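Local atomic coordinates of sensor protein (Vibrio cholerae, PDB entry 3BY9), a protein that senses C4-dicarboxylates such as succinate through its DctB sensor domain and probably passes the signal on as a histidine kinase that uses ATP. Residues G122-Y134 and V145-Q157. Numbering follows the deposited sequence.
With SIN (succinic acid), chain E.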
ATOM      1  N   GLY A 122       1.408  -8.717  -0.038  1.00  9.67           N
ATOM      2  CA  GLY A 122       1.011  -9.631  -1.099  1.00 11.97           C
ATOM      3  C   GLY A 122       0.933 -11.095  -0.698  1.00 11.20           C
ATOM      4  O   GLY A 122       1.879 -11.643  -0.153  1.00 13.10           O
ATOM      5  N   SER A 123      -0.190 -11.735  -1.053  1.00 10.39           N
ATOM      6  CA  SER A 123      -0.434 -13.116  -0.669  1.00 12.48           C
ATOM      7  C   SER A 123       0.331 -14.169  -1.433  1.00 18.06           C
ATOM      8  O   SER A 123       0.601 -15.241  -0.893  1.00 18.13           O
ATOM      9  CB  SER A 123      -1.924 -13.432  -0.780  1.00 15.87           C
ATOM     10  OG  SER A 123      -2.308 -13.457  -2.136  1.00 16.75           O
ATOM     11  N   THR A 124       0.655 -13.905  -2.682  1.00 15.26           N
ATOM     12  CA  THR A 124       1.364 -14.922  -3.467  1.00 13.96           C
ATOM     13  C   THR A 124       2.831 -14.591  -3.464  1.00 19.37           C
ATOM     14  O   THR A 124       3.695 -15.483  -3.326  1.00 18.13           O
ATOM     15  CB  THR A 124       0.842 -14.938  -4.913  1.00 16.77           C
ATOM     16  OG1 THR A 124      -0.569 -15.248  -4.922  1.00 20.91           O
ATOM     17  CG2 THR A 124       1.600 -15.987  -5.742  1.00 16.31           C
ATOM     18  N   SER A 125       3.114 -13.298  -3.595  1.00 18.07           N
ATOM     19  CA  SER A 125       4.482 -12.789  -3.649  1.00 17.37           C
ATOM     20  C   SER A 125       5.175 -12.666  -2.271  1.00 19.76           C
ATOM     21  O   SER A 125       6.393 -12.803  -2.163  1.00 21.66           O
ATOM     22  CB  SER A 125       4.439 -11.396  -4.277  1.00 16.21           C
ATOM     23  OG  SER A 125       3.732 -10.511  -3.407  1.00 13.37           O
ATOM     24  N   GLY A 126       4.405 -12.370  -1.234  1.00 18.23           N
ATOM     25  CA  GLY A 126       5.014 -12.117   0.068  1.00 17.66           C
ATOM     26  C   GLY A 126       5.662 -10.728   0.107  1.00 17.17           C
ATOM     27  O   GLY A 126       6.452 -10.376   1.021  1.00 19.64           O
ATOM     28  N   GLN A 127       5.309  -9.886  -0.858  1.00 12.63           N
ATOM     29  CA  GLN A 127       5.866  -8.550  -0.962  1.00 14.02           C
ATOM     30  C   GLN A 127       4.821  -7.475  -0.762  1.00 14.03           C
ATOM     31  O   GLN A 127       3.712  -7.578  -1.312  1.00 12.47           O
ATOM     32  CB  GLN A 127       6.500  -8.373  -2.348  1.00 18.49           C
ATOM     33  CG  GLN A 127       7.802  -9.196  -2.526  1.00 31.19           C
ATOM     34  CD  GLN A 127       8.909  -8.771  -1.540  1.00 40.73           C
ATOM     35  OE1 GLN A 127       9.293  -7.594  -1.481  1.00 42.14           O
ATOM     36  NE2 GLN A 127       9.422  -9.733  -0.768  1.00 43.82           N
ATOM     37  N   ARG A 128       5.145  -6.431   0.004  1.00 10.58           N
ATOM     38  CA  ARG A 128       4.151  -5.360   0.155  1.00  9.44           C
ATOM     39  C   ARG A 128       3.966  -4.627  -1.189  1.00 13.19           C
ATOM     40  O   ARG A 128       4.878  -4.562  -2.016  1.00 14.10           O
ATOM     41  CB  ARG A 128       4.658  -4.288   1.140  1.00 12.03           C
ATOM     42  CG  ARG A 128       4.737  -4.723   2.611  1.00 12.30           C
ATOM     43  CD  ARG A 128       5.417  -3.623   3.443  1.00 14.62           C
ATOM     44  NE  ARG A 128       6.835  -3.529   3.077  1.00 15.09           N
ATOM     45  CZ  ARG A 128       7.574  -2.424   3.174  1.00 17.83           C
ATOM     46  NH1 ARG A 128       7.051  -1.297   3.642  1.00 13.43           N
ATOM     47  NH2 ARG A 128       8.842  -2.424   2.742  1.00 19.59           N
ATOM     48  N   GLY A 129       2.796  -4.023  -1.369  1.00 11.80           N
ATOM     49  CA  GLY A 129       2.568  -3.244  -2.555  1.00 10.07           C
ATOM     50  C   GLY A 129       1.466  -2.225  -2.368  1.00  9.70           C
ATOM     51  O   GLY A 129       0.715  -2.262  -1.375  1.00  9.93           O
ATOM     52  N   TYR A 130       1.422  -1.272  -3.295  1.00  7.59           N
ATOM     53  CA  TYR A 130       0.315  -0.337  -3.333  1.00  9.07           C
ATOM     54  C   TYR A 130      -0.406  -0.801  -4.627  1.00 10.83           C
ATOM     55  O   TYR A 130       0.212  -0.897  -5.689  1.00 11.93           O
ATOM     56  CB  TYR A 130       0.794   1.091  -3.522  1.00  8.85           C
ATOM     57  CG  TYR A 130      -0.288   2.061  -3.139  1.00  8.79           C
ATOM     58  CD1 TYR A 130      -0.504   2.397  -1.815  1.00 11.66           C
ATOM     59  CD2 TYR A 130      -1.178   2.537  -4.105  1.00 12.03           C
ATOM     60  CE1 TYR A 130      -1.596   3.180  -1.423  1.00 12.47           C
ATOM     61  CE2 TYR A 130      -2.265   3.324  -3.738  1.00 10.23           C
ATOM     62  CZ  TYR A 130      -2.476   3.638  -2.411  1.00 13.95           C
ATOM     63  OH  TYR A 130      -3.612   4.356  -2.055  1.00 16.61           O
ATOM     64  N   TYR A 131      -1.723  -0.984  -4.542  1.00  7.76           N
ATOM     65  CA  TYR A 131      -2.490  -1.515  -5.655  1.00  8.97           C
ATOM     66  C   TYR A 131      -3.488  -0.533  -6.212  1.00 11.04           C
ATOM     67  O   TYR A 131      -4.202   0.120  -5.433  1.00 11.31           O
ATOM     68  CB  TYR A 131      -3.294  -2.755  -5.189  1.00  9.65           C
ATOM     69  CG  TYR A 131      -2.464  -3.907  -4.629  1.00  8.62           C
ATOM     70  CD1 TYR A 131      -2.295  -5.081  -5.341  1.00  7.47           C
ATOM     71  CD2 TYR A 131      -1.914  -3.842  -3.339  1.00  8.44           C
ATOM     72  CE1 TYR A 131      -1.595  -6.181  -4.806  1.00  7.79           C
ATOM     73  CE2 TYR A 131      -1.223  -4.940  -2.802  1.00 10.41           C
ATOM     74  CZ  TYR A 131      -1.068  -6.082  -3.526  1.00  9.91           C
ATOM     75  OH  TYR A 131      -0.359  -7.142  -3.013  1.00 10.84           O
ATOM     76  N   TYR A 132      -3.516  -0.412  -7.554  1.00  6.32           N
ATOM     77  CA  TYR A 132      -4.547   0.411  -8.213  1.00  8.90           C
ATOM     78  C   TYR A 132      -5.371  -0.550  -9.080  1.00  7.74           C
ATOM     79  O   TYR A 132      -4.804  -1.370  -9.817  1.00  8.80           O
ATOM     80  CB  TYR A 132      -3.911   1.453  -9.130  1.00  9.17           C
ATOM     81  CG  TYR A 132      -3.339   2.622  -8.345  1.00  9.89           C
ATOM     82  CD1 TYR A 132      -4.189   3.580  -7.800  1.00 11.76           C
ATOM     83  CD2 TYR A 132      -1.978   2.743  -8.176  1.00 11.12           C
ATOM     84  CE1 TYR A 132      -3.672   4.674  -7.089  1.00 10.20           C
ATOM     85  CE2 TYR A 132      -1.436   3.825  -7.477  1.00  9.97           C
ATOM     86  CZ  TYR A 132      -2.276   4.765  -6.956  1.00 13.84           C
ATOM     87  OH  TYR A 132      -1.719   5.846  -6.320  1.00 15.71           O
ATOM     88  N   ALA A 133      -6.697  -0.434  -9.032  1.00  8.49           N
ATOM     89  CA  ALA A 133      -7.535  -1.349  -9.812  1.00  6.85           C
ATOM     90  C   ALA A 133      -8.612  -0.564 -10.549  1.00  8.19           C
ATOM     91  O   ALA A 133      -8.984   0.568 -10.145  1.00 10.39           O
ATOM     92  CB  ALA A 133      -8.183  -2.384  -8.857  1.00 10.85           C
ATOM     93  N   TYR A 134      -9.081  -1.130 -11.651  1.00  6.00           N
ATOM     94  CA  TYR A 134     -10.083  -0.406 -12.447  1.00 10.71           C
ATOM     95  C   TYR A 134     -10.929  -1.444 -13.169  1.00  9.37           C
ATOM     96  O   TYR A 134     -10.434  -2.478 -13.601  1.00  7.35           O
ATOM     97  CB  TYR A 134      -9.348   0.466 -13.493  1.00 10.03           C
ATOM     98  CG  TYR A 134     -10.193   1.598 -14.014  1.00  9.48           C
ATOM     99  CD1 TYR A 134     -10.226   2.833 -13.347  1.00 11.04           C
ATOM    100  CD2 TYR A 134     -10.970   1.439 -15.161  1.00  7.95           C
ATOM    101  CE1 TYR A 134     -11.029   3.868 -13.821  1.00 12.57           C
ATOM    102  CE2 TYR A 134     -11.767   2.485 -15.634  1.00 12.02           C
ATOM    103  CZ  TYR A 134     -11.791   3.693 -14.953  1.00 15.32           C
ATOM    104  OH  TYR A 134     -12.628   4.740 -15.407  1.00 16.72           O
ATOM    105  N   VAL A 145     -11.474  -6.973 -13.894  1.00  6.74           N
ATOM    106  CA  VAL A 145     -10.752  -5.882 -13.239  1.00  7.06           C
ATOM    107  C   VAL A 145      -9.285  -5.987 -13.632  1.00  8.54           C
ATOM    108  O   VAL A 145      -8.735  -7.098 -13.667  1.00  8.18           O
ATOM    109  CB  VAL A 145     -10.813  -6.054 -11.680  1.00  9.02           C
ATOM    110  CG1 VAL A 145      -9.849  -5.057 -10.955  1.00  8.17           C
ATOM    111  CG2 VAL A 145     -12.246  -5.767 -11.175  1.00  8.63           C
ATOM    112  N   ILE A 146      -8.678  -4.838 -13.933  1.00  6.41           N
ATOM    113  CA  ILE A 146      -7.224  -4.813 -14.229  1.00  5.33           C
ATOM    114  C   ILE A 146      -6.555  -4.125 -13.017  1.00  7.13           C
ATOM    115  O   ILE A 146      -7.080  -3.140 -12.463  1.00  7.49           O
ATOM    116  CB  ILE A 146      -6.981  -4.064 -15.574  1.00  5.42           C
ATOM    117  CG1 ILE A 146      -5.466  -3.931 -15.835  1.00  5.97           C
ATOM    118  CG2 ILE A 146      -7.529  -2.650 -15.540  1.00  6.74           C
ATOM    119  CD1 ILE A 146      -4.747  -5.258 -16.058  1.00  8.58           C
ATOM    120  N   VAL A 147      -5.409  -4.684 -12.594  1.00  5.69           N
ATOM    121  CA  VAL A 147      -4.710  -4.217 -11.387  1.00  5.37           C
ATOM    122  C   VAL A 147      -3.250  -3.958 -11.675  1.00  6.29           C
ATOM    123  O   VAL A 147      -2.613  -4.709 -12.417  1.00  7.78           O
ATOM    124  CB  VAL A 147      -4.734  -5.320 -10.299  1.00  5.99           C
ATOM    125  CG1 VAL A 147      -4.122  -4.763  -8.988  1.00  8.15           C
ATOM    126  CG2 VAL A 147      -6.206  -5.788 -10.025  1.00  9.09           C
ATOM    127  N   VAL A 148      -2.738  -2.872 -11.121  1.00  5.55           N
ATOM    128  CA  VAL A 148      -1.291  -2.618 -11.213  1.00  6.12           C
ATOM    129  C   VAL A 148      -0.820  -2.577  -9.737  1.00  9.21           C
ATOM    130  O   VAL A 148      -1.413  -1.868  -8.934  1.00  9.07           O
ATOM    131  CB  VAL A 148      -1.047  -1.241 -11.851  1.00  6.99           C
ATOM    132  CG1 VAL A 148       0.438  -0.797 -11.643  1.00  9.24           C
ATOM    133  CG2 VAL A 148      -1.262  -1.353 -13.377  1.00  7.81           C
ATOM    134  N   LYS A 149       0.239  -3.321  -9.411  1.00  6.60           N
ATOM    135  CA  LYS A 149       0.810  -3.323  -8.059  1.00  6.41           C
ATOM    136  C   LYS A 149       2.184  -2.684  -8.148  1.00 10.75           C
ATOM    137  O   LYS A 149       3.010  -3.088  -8.957  1.00  9.55           O
ATOM    138  CB  LYS A 149       0.943  -4.757  -7.548  1.00  8.34           C
ATOM    139  CG  LYS A 149       1.610  -4.852  -6.178  1.00  8.79           C
ATOM    140  CD  LYS A 149       1.872  -6.341  -5.832  1.00 10.03           C
ATOM    141  CE  LYS A 149       2.542  -6.432  -4.423  1.00  7.90           C
ATOM    142  NZ  LYS A 149       2.856  -7.893  -4.150  1.00  8.87           N
HETATM  143  N   MSE A 150       2.386  -1.693  -7.283  1.00  8.87           N
HETATM  144  CA  MSE A 150       3.641  -0.922  -7.228  1.00  8.59           C
HETATM  145  C   MSE A 150       4.431  -1.322  -5.997  1.00 11.63           C
HETATM  146  O   MSE A 150       3.875  -1.411  -4.906  1.00 12.12           O
HETATM  147  CB  MSE A 150       3.327   0.611  -7.141  1.00 11.32           C
HETATM  148  CG  MSE A 150       4.578   1.454  -7.292  1.00 12.11           C
HETATM  149 SE   MSE A 150       4.169   3.274  -6.596  1.00 20.07          SE
HETATM  150  CE  MSE A 150       4.150   2.810  -4.686  1.00 13.81           C
ATOM    151  N   ASP A 151       5.736  -1.545  -6.178  1.00 11.78           N
ATOM    152  CA  ASP A 151       6.645  -1.884  -5.077  1.00 16.13           C
ATOM    153  C   ASP A 151       6.791  -0.571  -4.310  1.00 15.55           C
ATOM    154  O   ASP A 151       6.709   0.509  -4.905  1.00 16.65           O
ATOM    155  CB  ASP A 151       7.990  -2.301  -5.696  1.00 18.38           C
ATOM    156  CG  ASP A 151       9.038  -2.653  -4.672  1.00 30.44           C
ATOM    157  OD1 ASP A 151       8.923  -3.736  -4.045  1.00 30.12           O
ATOM    158  OD2 ASP A 151       9.983  -1.841  -4.503  1.00 29.43           O
ATOM    159  N   LEU A 152       7.055  -0.676  -3.016  1.00 13.63           N
ATOM    160  CA  LEU A 152       7.183   0.517  -2.153  1.00 16.23           C
ATOM    161  C   LEU A 152       8.583   1.080  -1.998  1.00 20.15           C
ATOM    162  O   LEU A 152       8.767   2.100  -1.326  1.00 18.87           O
ATOM    163  CB  LEU A 152       6.701   0.179  -0.775  1.00 18.42           C
ATOM    164  CG  LEU A 152       5.293  -0.397  -0.795  1.00 20.89           C
ATOM    165  CD1 LEU A 152       4.878  -0.703   0.617  1.00 21.37           C
ATOM    166  CD2 LEU A 152       4.330   0.598  -1.421  1.00 21.83           C
ATOM    167  N   SER A 153       9.582   0.435  -2.575  1.00 20.13           N
ATOM    168  CA  SER A 153      10.964   0.923  -2.399  1.00 22.73           C
ATOM    169  C   SER A 153      11.235   2.350  -2.798  1.00 21.57           C
ATOM    170  O   SER A 153      11.920   3.065  -2.070  1.00 22.85           O
ATOM    171  CB  SER A 153      11.954   0.025  -3.157  1.00 24.96           C
ATOM    172  OG  SER A 153      11.855  -1.296  -2.659  1.00 30.70           O
ATOM    173  N   ALA A 154      10.727   2.793  -3.946  1.00 20.67           N
ATOM    174  CA  ALA A 154      11.042   4.161  -4.338  1.00 20.35           C
ATOM    175  C   ALA A 154      10.460   5.166  -3.324  1.00 21.46           C
ATOM    176  O   ALA A 154      11.039   6.237  -3.110  1.00 19.08           O
ATOM    177  CB  ALA A 154      10.535   4.450  -5.779  1.00 25.34           C
ATOM    178  N   ILE A 155       9.324   4.834  -2.705  1.00 18.48           N
ATOM    179  CA  ILE A 155       8.767   5.745  -1.693  1.00 17.78           C
ATOM    180  C   ILE A 155       9.677   5.712  -0.456  1.00 17.10           C
ATOM    181  O   ILE A 155      10.171   6.742  -0.020  1.00 17.33           O
ATOM    182  CB  ILE A 155       7.329   5.350  -1.264  1.00 16.13           C
ATOM    183  CG1 ILE A 155       6.337   5.679  -2.393  1.00 20.43           C
ATOM    184  CG2 ILE A 155       6.903   6.118   0.016  1.00 15.68           C
ATOM    185  CD1 ILE A 155       4.854   5.387  -1.998  1.00 17.77           C
ATOM    186  N   GLU A 156       9.894   4.530   0.121  1.00 15.58           N
ATOM    187  CA  GLU A 156      10.727   4.466   1.318  1.00 16.46           C
ATOM    188  C   GLU A 156      12.122   5.012   1.107  1.00 22.65           C
ATOM    189  O   GLU A 156      12.700   5.607   2.018  1.00 19.84           O
ATOM    190  CB  GLU A 156      10.783   3.036   1.859  1.00 19.49           C
ATOM    191  CG  GLU A 156       9.450   2.597   2.462  1.00 20.84           C
ATOM    192  CD  GLU A 156       9.467   1.210   3.102  1.00 19.05           C
ATOM    193  OE1 GLU A 156      10.156   0.288   2.584  1.00 16.02           O
ATOM    194  OE2 GLU A 156       8.774   1.005   4.114  1.00 16.88           O
ATOM    195  N   GLN A 157      12.671   4.830  -0.094  1.00 22.96           N
ATOM    196  CA  GLN A 157      14.018   5.321  -0.386  1.00 26.35           C
ATOM    197  C   GLN A 157      14.101   6.844  -0.474  1.00 23.75           C
ATOM    198  O   GLN A 157      15.200   7.420  -0.429  1.00 27.67           O
ATOM    199  CB  GLN A 157      14.528   4.673  -1.684  1.00 33.76           C
ATOM    200  CG  GLN A 157      15.340   3.369  -1.484  1.00 44.61           C
ATOM    201  CD  GLN A 157      14.662   2.291  -0.614  1.00 50.44           C
ATOM    202  OE1 GLN A 157      14.363   2.513   0.563  1.00 55.08           O
ATOM    203  NE2 GLN A 157      14.450   1.107  -1.193  1.00 53.63           N
TER
HETATM  204  C1  SIN E 287       0.346 -10.533  -4.450  1.00 11.79           C
HETATM  205  O1  SIN E 287       0.456  -9.261  -4.449  1.00 10.02           O
HETATM  206  O2  SIN E 287       1.274 -11.280  -4.033  1.00 10.93           O
HETATM  207  C2  SIN E 287      -0.936 -11.209  -4.952  1.00 11.04           C
HETATM  208  C3  SIN E 287      -2.121 -10.228  -5.010  1.00 10.15           C
HETATM  209  C4  SIN E 287      -2.689  -9.886  -3.645  1.00 12.38           C
HETATM  210  O3  SIN E 287      -3.661  -9.071  -3.588  1.00 10.71           O
HETATM  211  O4  SIN E 287      -2.165 -10.389  -2.610  1.00 12.43           O
HETATM  212  O   HOH W   1       7.296  -3.323  -1.826  1.00 21.54           O
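Tyr131 and Lys149 form a non-hydrogen-bonded pair in the antiparallel beta hairpin of strands 128-138 and 141-150, part of the five-stranded sheet of the sensor domain. Both side chains run alongside each other into the succinate pocket. CG of Lys149 sits over one face of the Tyr131 ring, nearer the ring's rim than its centre, in a CH-pi contact 4.0 Å from the centroid. The lysine chain is extended throughout, with CG anti to the backbone N (chi1 177°), and this carries NZ past the ring to the ligand. Lys149 NZ donates to succinate O1 at 2.8 Å. Tyr131 OH donates to the same oxygen, which lies at the ring edge, in plane. The other oxygen of that carboxylate, O2, is held by the backbone N of Thr124 and by N and OG of Ser125. Ser123 N grips O4 of the far carboxylate in a nearly straight bond (179°). Arg104 and Tyr106 complete the site. On the other face of the sheet, CE of selenomethionine Met150 packs on CB of Tyr130.

At the start of strand 128-138, Arg128 meets Glu156 of helix 153-157 end-on in a salt bridge. NH1 reaches OE2 at 2.9 Å and NH2 reaches OE1 at 3.0 Å. The guanidinium and carboxylate planes are 47° apart. CD1 of Leu152 lies over one guanidinium face. Asp151 OD2 caps the helix by accepting from Ser153 N. Back at the pocket, Lys149 NZ also donates to Gln127 O (3.0 Å), which takes Gly122 N on the opposite face of its carbonyl plane.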